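Local coordinates for beta-N-acetylhexosaminidase (Bacteroides fragilis, PDB 4PYS), which probably hydrolyses terminal beta-linked N-acetylhexosamine residues from glycans, at residues E410-R415 against A458-H463; Y201-V206 against L274-R279. All blocks are in the same frame, centred on the assembly; numbering follows the deposited sequence.

Contact 1. Residues E410-R415 against A458-H463; sequences EDVYLR and AEQMWH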
ATOM      1  N   GLU A 410      -5.033 -18.087 -10.505  1.00 19.41           N
ATOM      2  CA  GLU A 410      -5.281 -18.008 -11.946  1.00 19.93           C
ATOM      3  C   GLU A 410      -6.107 -16.785 -12.311  1.00 22.77           C
ATOM      4  O   GLU A 410      -5.829 -16.130 -13.314  1.00 20.96           O
ATOM      5  CB  GLU A 410      -5.974 -19.279 -12.478  1.00 25.62           C
ATOM      6  CG  GLU A 410      -5.017 -20.366 -12.925  1.00 29.86           C
ATOM      7  CD  GLU A 410      -5.705 -21.517 -13.664  1.00 32.28           C
ATOM      8  OE1 GLU A 410      -5.281 -22.668 -13.469  1.00 46.15           O
ATOM      9  OE2 GLU A 410      -6.654 -21.267 -14.437  1.00 36.05           O
ATOM     10  N   ASP A 411      -7.130 -16.471 -11.515  1.00 21.26           N
ATOM     11  CA  ASP A 411      -7.957 -15.309 -11.818  1.00 22.56           C
ATOM     12  C   ASP A 411      -7.119 -14.037 -11.771  1.00 20.32           C
ATOM     13  O   ASP A 411      -7.186 -13.207 -12.684  1.00 21.75           O
ATOM     14  CB  ASP A 411      -9.143 -15.187 -10.839  1.00 20.04           C
ATOM     15  CG  ASP A 411     -10.110 -16.345 -10.941  1.00 28.07           C
ATOM     16  OD1 ASP A 411     -10.464 -16.749 -12.078  1.00 29.88           O
ATOM     17  OD2 ASP A 411     -10.533 -16.854  -9.875  1.00 27.58           O
ATOM     18  N   VAL A 412      -6.328 -13.870 -10.717  1.00 17.78           N
ATOM     19  CA  VAL A 412      -5.577 -12.621 -10.605  1.00 17.49           C
ATOM     20  C   VAL A 412      -4.517 -12.549 -11.706  1.00 20.28           C
ATOM     21  O   VAL A 412      -4.349 -11.513 -12.345  1.00 19.45           O
ATOM     22  CB  VAL A 412      -4.993 -12.372  -9.185  1.00 27.35           C
ATOM     23  CG1 VAL A 412      -4.223 -13.560  -8.684  1.00 29.50           C
ATOM     24  CG2 VAL A 412      -4.117 -11.115  -9.176  1.00 22.42           C
ATOM     25  N   TYR A 413      -3.844 -13.661 -11.982  1.00 18.72           N
ATOM     26  CA  TYR A 413      -2.783 -13.627 -12.989  1.00 18.63           C
ATOM     27  C   TYR A 413      -3.296 -13.428 -14.415  1.00 20.73           C
ATOM     28  O   TYR A 413      -2.704 -12.676 -15.199  1.00 21.07           O
ATOM     29  CB  TYR A 413      -1.926 -14.900 -12.908  1.00 20.11           C
ATOM     30  CG  TYR A 413      -0.602 -14.738 -13.634  1.00 19.12           C
ATOM     31  CD1 TYR A 413       0.446 -14.044 -13.047  1.00 16.96           C
ATOM     32  CD2 TYR A 413      -0.410 -15.270 -14.899  1.00 20.84           C
ATOM     33  CE1 TYR A 413       1.656 -13.875 -13.702  1.00 20.79           C
ATOM     34  CE2 TYR A 413       0.809 -15.107 -15.565  1.00 18.14           C
ATOM     35  CZ  TYR A 413       1.826 -14.413 -14.960  1.00 20.45           C
ATOM     36  OH  TYR A 413       3.039 -14.239 -15.608  1.00 22.13           O
ATOM     37  N   LEU A 414      -4.411 -14.071 -14.746  1.00 19.47           N
ATOM     38  CA  LEU A 414      -4.853 -14.136 -16.137  1.00 17.47           C
ATOM     39  C   LEU A 414      -5.935 -13.120 -16.495  1.00 23.78           C
ATOM     40  O   LEU A 414      -6.109 -12.816 -17.669  1.00 21.84           O
ATOM     41  CB  LEU A 414      -5.398 -15.533 -16.459  1.00 19.33           C
ATOM     42  CG  LEU A 414      -4.440 -16.710 -16.334  1.00 24.74           C
ATOM     43  CD1 LEU A 414      -5.217 -18.006 -16.583  1.00 23.26           C
ATOM     44  CD2 LEU A 414      -3.299 -16.555 -17.321  1.00 23.12           C
ATOM     45  N   ARG A 415      -6.679 -12.615 -15.506  1.00 18.35           N
ATOM     46  CA  ARG A 415      -7.907 -11.879 -15.831  1.00 17.12           C
ATOM     47  C   ARG A 415      -8.122 -10.615 -14.984  1.00 24.96           C
ATOM     48  O   ARG A 415      -9.255 -10.190 -14.780  1.00 21.28           O
ATOM     49  CB  ARG A 415      -9.131 -12.815 -15.728  1.00 23.74           C
ATOM     50  CG  ARG A 415      -9.241 -13.823 -16.892  1.00 33.04           C
ATOM     51  CD  ARG A 415     -10.385 -14.843 -16.704  1.00 34.26           C
ATOM     52  NE  ARG A 415     -10.166 -15.715 -15.551  1.00 36.77           N
ATOM     53  CZ  ARG A 415      -9.451 -16.838 -15.581  1.00 37.67           C
ATOM     54  NH1 ARG A 415      -8.870 -17.241 -16.706  1.00 33.74           N
ATOM     55  NH2 ARG A 415      -9.309 -17.563 -14.483  1.00 29.54           N
ATOM     56  N   ALA A 458       2.201  -8.251  -7.294  1.00 14.99           N
ATOM     57  CA  ALA A 458       3.547  -7.656  -7.320  1.00 17.02           C
ATOM     58  C   ALA A 458       4.219  -7.844  -8.660  1.00 16.31           C
ATOM     59  O   ALA A 458       4.931  -6.964  -9.134  1.00 15.79           O
ATOM     60  CB  ALA A 458       4.424  -8.240  -6.212  1.00 21.03           C
ATOM     61  N   GLU A 459       4.003  -9.000  -9.278  1.00 15.72           N
ATOM     62  CA  GLU A 459       4.582  -9.266 -10.603  1.00 15.50           C
ATOM     63  C   GLU A 459       3.984  -8.309 -11.639  1.00 18.30           C
ATOM     64  O   GLU A 459       4.693  -7.735 -12.478  1.00 16.85           O
ATOM     65  CB  GLU A 459       4.288 -10.724 -10.987  1.00 19.19           C
ATOM     66  CG  GLU A 459       4.910 -11.176 -12.299  1.00 20.74           C
ATOM     67  CD  GLU A 459       6.374 -11.543 -12.160  1.00 27.33           C
ATOM     68  OE1 GLU A 459       6.940 -11.344 -11.068  1.00 25.40           O
ATOM     69  OE2 GLU A 459       6.967 -12.031 -13.145  1.00 26.18           O
ATOM     70  N   GLN A 460       2.670  -8.134 -11.588  1.00 15.36           N
ATOM     71  CA  GLN A 460       1.993  -7.237 -12.529  1.00 16.60           C
ATOM     72  C   GLN A 460       2.424  -5.788 -12.331  1.00 17.50           C
ATOM     73  O   GLN A 460       2.539  -5.028 -13.298  1.00 20.20           O
ATOM     74  CB  GLN A 460       0.475  -7.390 -12.353  1.00 18.61           C
ATOM     75  CG  GLN A 460      -0.027  -8.716 -12.961  1.00 15.46           C
ATOM     76  CD  GLN A 460      -1.466  -9.023 -12.623  1.00 20.96           C
ATOM     77  OE1 GLN A 460      -2.069  -8.391 -11.760  1.00 18.70           O
ATOM     78  NE2 GLN A 460      -2.025 -10.016 -13.299  1.00 18.33           N
HETATM   79  N   MSE A 461       2.685  -5.414 -11.081  1.00 15.49           N
HETATM   80  CA  MSE A 461       3.126  -4.044 -10.792  1.00 15.80           C
HETATM   81  C   MSE A 461       4.543  -3.787 -11.268  1.00 18.51           C
HETATM   82  O   MSE A 461       4.844  -2.721 -11.805  1.00 17.17           O
HETATM   83  CB  MSE A 461       3.092  -3.806  -9.287  1.00 15.17           C
HETATM   84  CG  MSE A 461       1.679  -3.715  -8.691  1.00 17.23           C
HETATM   85 SE   MSE A 461       1.822  -3.762  -6.763  0.73 19.81          SE
HETATM   86  CE  MSE A 461      -0.093  -3.918  -6.348  1.00 18.65           C
ATOM     87  N   TRP A 462       5.433  -4.743 -11.028  1.00 17.27           N
ATOM     88  CA  TRP A 462       6.861  -4.488 -11.263  1.00 16.01           C
ATOM     89  C   TRP A 462       7.390  -4.970 -12.617  1.00 16.99           C
ATOM     90  O   TRP A 462       8.057  -4.222 -13.346  1.00 18.61           O
ATOM     91  CB  TRP A 462       7.707  -5.111 -10.125  1.00 16.54           C
ATOM     92  CG  TRP A 462       9.179  -4.902 -10.387  1.00 17.56           C
ATOM     93  CD1 TRP A 462       9.992  -5.661 -11.195  1.00 19.02           C
ATOM     94  CD2 TRP A 462       9.993  -3.856  -9.865  1.00 16.36           C
ATOM     95  NE1 TRP A 462      11.267  -5.131 -11.208  1.00 18.18           N
ATOM     96  CE2 TRP A 462      11.293  -4.025 -10.388  1.00 18.96           C
ATOM     97  CE3 TRP A 462       9.754  -2.787  -8.990  1.00 16.78           C
ATOM     98  CZ2 TRP A 462      12.352  -3.165 -10.074  1.00 20.66           C
ATOM     99  CZ3 TRP A 462      10.807  -1.935  -8.671  1.00 15.79           C
ATOM    100  CH2 TRP A 462      12.092  -2.124  -9.212  1.00 19.11           C
ATOM    101  N   HIS A 463       7.122  -6.228 -12.945  1.00 17.32           N
ATOM    102  CA  HIS A 463       7.739  -6.858 -14.118  1.00 15.99           C
ATOM    103  C   HIS A 463       7.282  -6.187 -15.415  1.00 18.91           C
ATOM    104  O   HIS A 463       6.110  -5.826 -15.557  1.00 20.67           O
ATOM    105  CB  HIS A 463       7.382  -8.354 -14.129  1.00 16.29           C
ATOM    106  CG  HIS A 463       7.924  -9.108 -15.312  1.00 20.56           C
ATOM    107  ND1 HIS A 463       7.130  -9.918 -16.094  1.00 22.85           N
ATOM    108  CD2 HIS A 463       9.172  -9.187 -15.835  1.00 22.17           C
ATOM    109  CE1 HIS A 463       7.860 -10.461 -17.054  1.00 24.13           C
ATOM    110  NE2 HIS A 463       9.104 -10.034 -16.921  1.00 22.82           N
TER
HETATM  111  O   HOH W   1      -0.233 -11.477 -15.357  1.00 24.99           O
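Y413 and Q460 mark the register between two helical segments, E410-R415 and A458-H463, their CA atoms 8.0 Å apart. The segment axes run nearly parallel, 20° between their directions, and come no closer than 10.9 Å. Across this separation the direct polar link is made by Q460, while V412 and Y413 also pack on A456 of the second helix. With CG beside the backbone N (chi1 -74°) and the chain extended beyond, the Q460 amide reaches the backbone of helix 409-415 at V412. There Q460 NE2 donates to the backbone carbonyl V412 O at 2.9 Å, in a somewhat bent bond (152° at the hydrogen) that approaches tilted from the carbonyl plane. A water takes the second role at this amide: it accepts from Q460 NE2 at 3.1 Å and donates to Y413 O at 2.8 Å. The same water lies over the centre of the Y413 ring, 3.3 Å above its plane. E459 CG, meanwhile, sits at the edge of that ring, 4.5 Å from Y413 CE1. The polar ends here are engaged further out, Y413 OH with E468 O and E459 OE2 with T14 OG1, while N416 ND2 donates to Q460 OE1. Both ends of the buried Q460 amide are thus used, which fixes its flip: NE2 serves carbonyl and water, OE1 receives the asparagine, and the two helices are tied by polar bonds.

Contact 2. Residues Y201-V206 against L274-R279; sequences YSQEEV and LDEVCR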
ATOM      1  N   TYR A 201      -2.869   3.906  17.197  1.00 25.76           N
ATOM      2  CA  TYR A 201      -1.474   4.233  16.958  1.00 29.34           C
ATOM      3  C   TYR A 201      -1.217   5.655  17.450  1.00 33.94           C
ATOM      4  O   TYR A 201      -1.823   6.615  16.963  1.00 32.22           O
ATOM      5  CB  TYR A 201      -1.167   4.069  15.475  1.00 25.48           C
ATOM      6  CG  TYR A 201      -1.613   2.697  15.017  1.00 28.34           C
ATOM      7  CD1 TYR A 201      -0.886   1.562  15.369  1.00 28.97           C
ATOM      8  CD2 TYR A 201      -2.799   2.528  14.309  1.00 26.66           C
ATOM      9  CE1 TYR A 201      -1.309   0.290  14.982  1.00 27.27           C
ATOM     10  CE2 TYR A 201      -3.237   1.258  13.923  1.00 26.30           C
ATOM     11  CZ  TYR A 201      -2.486   0.143  14.267  1.00 29.56           C
ATOM     12  OH  TYR A 201      -2.906  -1.129  13.904  1.00 25.45           O
ATOM     13  N   SER A 202      -0.354   5.780  18.452  1.00 30.30           N
ATOM     14  CA  SER A 202      -0.023   7.090  19.009  1.00 33.89           C
ATOM     15  C   SER A 202       0.861   7.817  18.011  1.00 34.15           C
ATOM     16  O   SER A 202       1.383   7.203  17.079  1.00 29.53           O
ATOM     17  CB  SER A 202       0.736   6.933  20.320  1.00 38.34           C
ATOM     18  OG  SER A 202       1.992   6.332  20.074  1.00 36.28           O
ATOM     19  N   GLN A 203       1.047   9.121  18.194  1.00 30.73           N
ATOM     20  CA  GLN A 203       1.883   9.859  17.257  1.00 34.53           C
ATOM     21  C   GLN A 203       3.329   9.354  17.301  1.00 30.33           C
ATOM     22  O   GLN A 203       4.010   9.334  16.275  1.00 31.96           O
ATOM     23  CB  GLN A 203       1.760  11.372  17.499  1.00 33.34           C
ATOM     24  CG  GLN A 203       0.309  11.821  17.339  1.00 35.83           C
ATOM     25  CD  GLN A 203       0.146  13.292  16.995  1.00 44.22           C
ATOM     26  OE1 GLN A 203       1.047  14.106  17.216  1.00 42.56           O
ATOM     27  NE2 GLN A 203      -1.022  13.641  16.453  1.00 34.65           N
ATOM     28  N   GLU A 204       3.768   8.914  18.481  1.00 32.60           N
ATOM     29  CA  GLU A 204       5.102   8.327  18.648  1.00 31.55           C
ATOM     30  C   GLU A 204       5.262   7.037  17.848  1.00 31.98           C
ATOM     31  O   GLU A 204       6.269   6.836  17.170  1.00 34.01           O
ATOM     32  CB  GLU A 204       5.382   8.049  20.127  1.00 42.50           C
ATOM     33  CG  GLU A 204       6.184   9.139  20.806  1.00 54.89           C
ATOM     34  CD  GLU A 204       7.477   9.428  20.077  1.00 61.05           C
ATOM     35  OE1 GLU A 204       8.288   8.493  19.903  1.00 57.90           O
ATOM     36  OE2 GLU A 204       7.676  10.590  19.664  1.00 71.89           O
ATOM     37  N   GLU A 205       4.272   6.157  17.946  1.00 31.25           N
ATOM     38  CA  GLU A 205       4.268   4.923  17.152  1.00 30.84           C
ATOM     39  C   GLU A 205       4.257   5.196  15.644  1.00 32.42           C
ATOM     40  O   GLU A 205       4.924   4.502  14.870  1.00 29.38           O
ATOM     41  CB  GLU A 205       3.078   4.038  17.548  1.00 33.03           C
ATOM     42  CG  GLU A 205       3.219   3.401  18.933  1.00 40.36           C
ATOM     43  CD  GLU A 205       1.926   2.774  19.447  1.00 47.57           C
ATOM     44  OE1 GLU A 205       0.837   3.333  19.190  1.00 49.57           O
ATOM     45  OE2 GLU A 205       2.001   1.726  20.125  1.00 45.37           O
ATOM     46  N   VAL A 206       3.496   6.200  15.220  1.00 29.53           N
ATOM     47  CA  VAL A 206       3.473   6.578  13.813  1.00 27.96           C
ATOM     48  C   VAL A 206       4.853   7.035  13.366  1.00 29.90           C
ATOM     49  O   VAL A 206       5.306   6.668  12.289  1.00 28.21           O
ATOM     50  CB  VAL A 206       2.432   7.680  13.540  1.00 32.23           C
ATOM     51  CG1 VAL A 206       2.624   8.274  12.135  1.00 27.34           C
ATOM     52  CG2 VAL A 206       1.032   7.114  13.689  1.00 31.26           C
ATOM     53  N   LEU A 274      -6.459  17.167   9.444  1.00 34.14           N
ATOM     54  CA  LEU A 274      -5.522  17.023   8.334  1.00 32.91           C
ATOM     55  C   LEU A 274      -4.218  17.786   8.581  1.00 31.85           C
ATOM     56  O   LEU A 274      -3.158  17.391   8.080  1.00 34.81           O
ATOM     57  CB  LEU A 274      -6.166  17.461   7.016  1.00 32.30           C
ATOM     58  CG  LEU A 274      -7.258  16.539   6.475  1.00 36.55           C
ATOM     59  CD1 LEU A 274      -7.686  17.004   5.124  1.00 39.15           C
ATOM     60  CD2 LEU A 274      -6.759  15.115   6.371  1.00 32.28           C
ATOM     61  N   ASP A 275      -4.295  18.871   9.346  1.00 33.18           N
ATOM     62  CA  ASP A 275      -3.095  19.596   9.753  1.00 37.13           C
ATOM     63  C   ASP A 275      -2.139  18.637  10.466  1.00 35.70           C
ATOM     64  O   ASP A 275      -0.954  18.576  10.141  1.00 40.27           O
ATOM     65  CB  ASP A 275      -3.436  20.786  10.661  1.00 39.82           C
ATOM     66  CG  ASP A 275      -3.914  22.007   9.885  1.00 51.61           C
ATOM     67  OD1 ASP A 275      -3.896  21.970   8.639  1.00 46.88           O
ATOM     68  OD2 ASP A 275      -4.301  23.013  10.521  1.00 50.27           O
ATOM     69  N   GLU A 276      -2.663  17.864  11.417  1.00 33.37           N
ATOM     70  CA  GLU A 276      -1.824  16.935  12.167  1.00 33.09           C
ATOM     71  C   GLU A 276      -1.388  15.751  11.319  1.00 30.94           C
ATOM     72  O   GLU A 276      -0.230  15.328  11.383  1.00 34.23           O
ATOM     73  CB  GLU A 276      -2.515  16.478  13.454  1.00 33.74           C
ATOM     74  CG  GLU A 276      -2.472  17.566  14.529  1.00 36.48           C
ATOM     75  CD  GLU A 276      -2.858  17.078  15.913  1.00 44.54           C
ATOM     76  OE1 GLU A 276      -2.494  15.943  16.284  1.00 41.17           O
ATOM     77  OE2 GLU A 276      -3.521  17.846  16.637  1.00 39.94           O
ATOM     78  N   VAL A 277      -2.313  15.230  10.519  1.00 29.37           N
ATOM     79  CA  VAL A 277      -1.983  14.150   9.592  1.00 28.33           C
ATOM     80  C   VAL A 277      -0.834  14.547   8.663  1.00 32.81           C
ATOM     81  O   VAL A 277       0.074  13.755   8.409  1.00 31.40           O
ATOM     82  CB  VAL A 277      -3.212  13.702   8.791  1.00 27.03           C
ATOM     83  CG1 VAL A 277      -2.817  12.708   7.703  1.00 29.21           C
ATOM     84  CG2 VAL A 277      -4.222  13.050   9.716  1.00 30.32           C
ATOM     85  N   CYS A 278      -0.850  15.779   8.170  1.00 29.46           N
ATOM     86  CA  CYS A 278       0.225  16.218   7.288  1.00 36.02           C
ATOM     87  C   CYS A 278       1.563  16.414   8.013  1.00 39.77           C
ATOM     88  O   CYS A 278       2.626  16.221   7.419  1.00 42.32           O
ATOM     89  CB  CYS A 278      -0.190  17.463   6.499  1.00 37.80           C
ATOM     90  SG  CYS A 278      -1.445  17.059   5.253  1.00 38.63           S
ATOM     91  N   ARG A 279       1.513  16.772   9.295  1.00 35.65           N
ATOM     92  CA  ARG A 279       2.735  16.896  10.084  1.00 37.14           C
ATOM     93  C   ARG A 279       3.379  15.534  10.310  1.00 42.06           C
ATOM     94  O   ARG A 279       4.607  15.413  10.304  1.00 46.04           O
ATOM     95  CB  ARG A 279       2.445  17.528  11.442  1.00 42.49           C
ATOM     96  CG  ARG A 279       2.014  18.962  11.376  1.00 52.48           C
ATOM     97  CD  ARG A 279       1.856  19.521  12.782  1.00 64.03           C
ATOM     98  NE  ARG A 279       0.567  20.180  12.951  1.00 67.43           N
ATOM     99  CZ  ARG A 279      -0.091  20.250  14.103  1.00 72.46           C
ATOM    100  NH1 ARG A 279      -1.260  20.879  14.164  1.00 70.08           N
ATOM    101  NH2 ARG A 279       0.420  19.693  15.196  1.00 73.28           N
TER
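Q203 and E276 make the direct contact between segments Y201-V206 and L274-R279, a single hydrogen bond spanning backbones whose nearest CA atoms, those of the same two residues, are 9.5 Å apart. Q203 NE2 donates to E276 OE1 at 2.7 Å. The donor lies nearly along the C-O axis of the carboxylate oxygen, and the bond is bent, 143° at the hydrogen, with the acceptor tilted from the glutamine's amide plane. The two side chains cross at about a right angle, their amide and carboxylate planes 85° apart, so they meet by one N-H and one oxygen instead of lying flat on each other. Each has CG beside its own backbone N and an extended chain beyond, which lets both reach across toward the other helix.

Around this pair, the carboxylate of E276 has further partners: K179 N donates to OE1 and R180 N to OE2. Three N-H groups thus grip the buried carboxylate and would be expected to help stabilise its negative charge. On its own helix, the guanidinium of R279 presents one face to E276 CG, which stands 3.3 Å above the plane and toward its rim.

Q203 is positioned in turn by the start of its helix. S202 is the N-cap: E205 N donates to S202 OG at 3.1 Å, and S202 N returns a bond to E205 OE1 at 2.8 Å. Just inside, Q203 N is held by E177 OE1. The reciprocal S202-E205 pair is a capping box, here opening helix 203-214 of the TIM-barrel catalytic domain and setting its first-turn glutamine against the neighbouring helix 264-280.

In the fold
Contact 1 and contact 2 lie within the same family 20 catalytic region but on opposite sides of the chain's centre, their own centres 34 Å apart and their nearest atoms about 21 Å apart. Both segments of contact 2 precede those of contact 1 in the chain. Each contact uses a glutamine to span two helices, one reaching a backbone carbonyl and the other a carboxylate. Contact 1 borders strand 428-435 of the barrel sheet through Q460, and a glycerol, likely a crystallisation additive, lies about 4 Å from the E459 side chain. The zinc ion is bound by four other residues, C242, C260, C301 and C304.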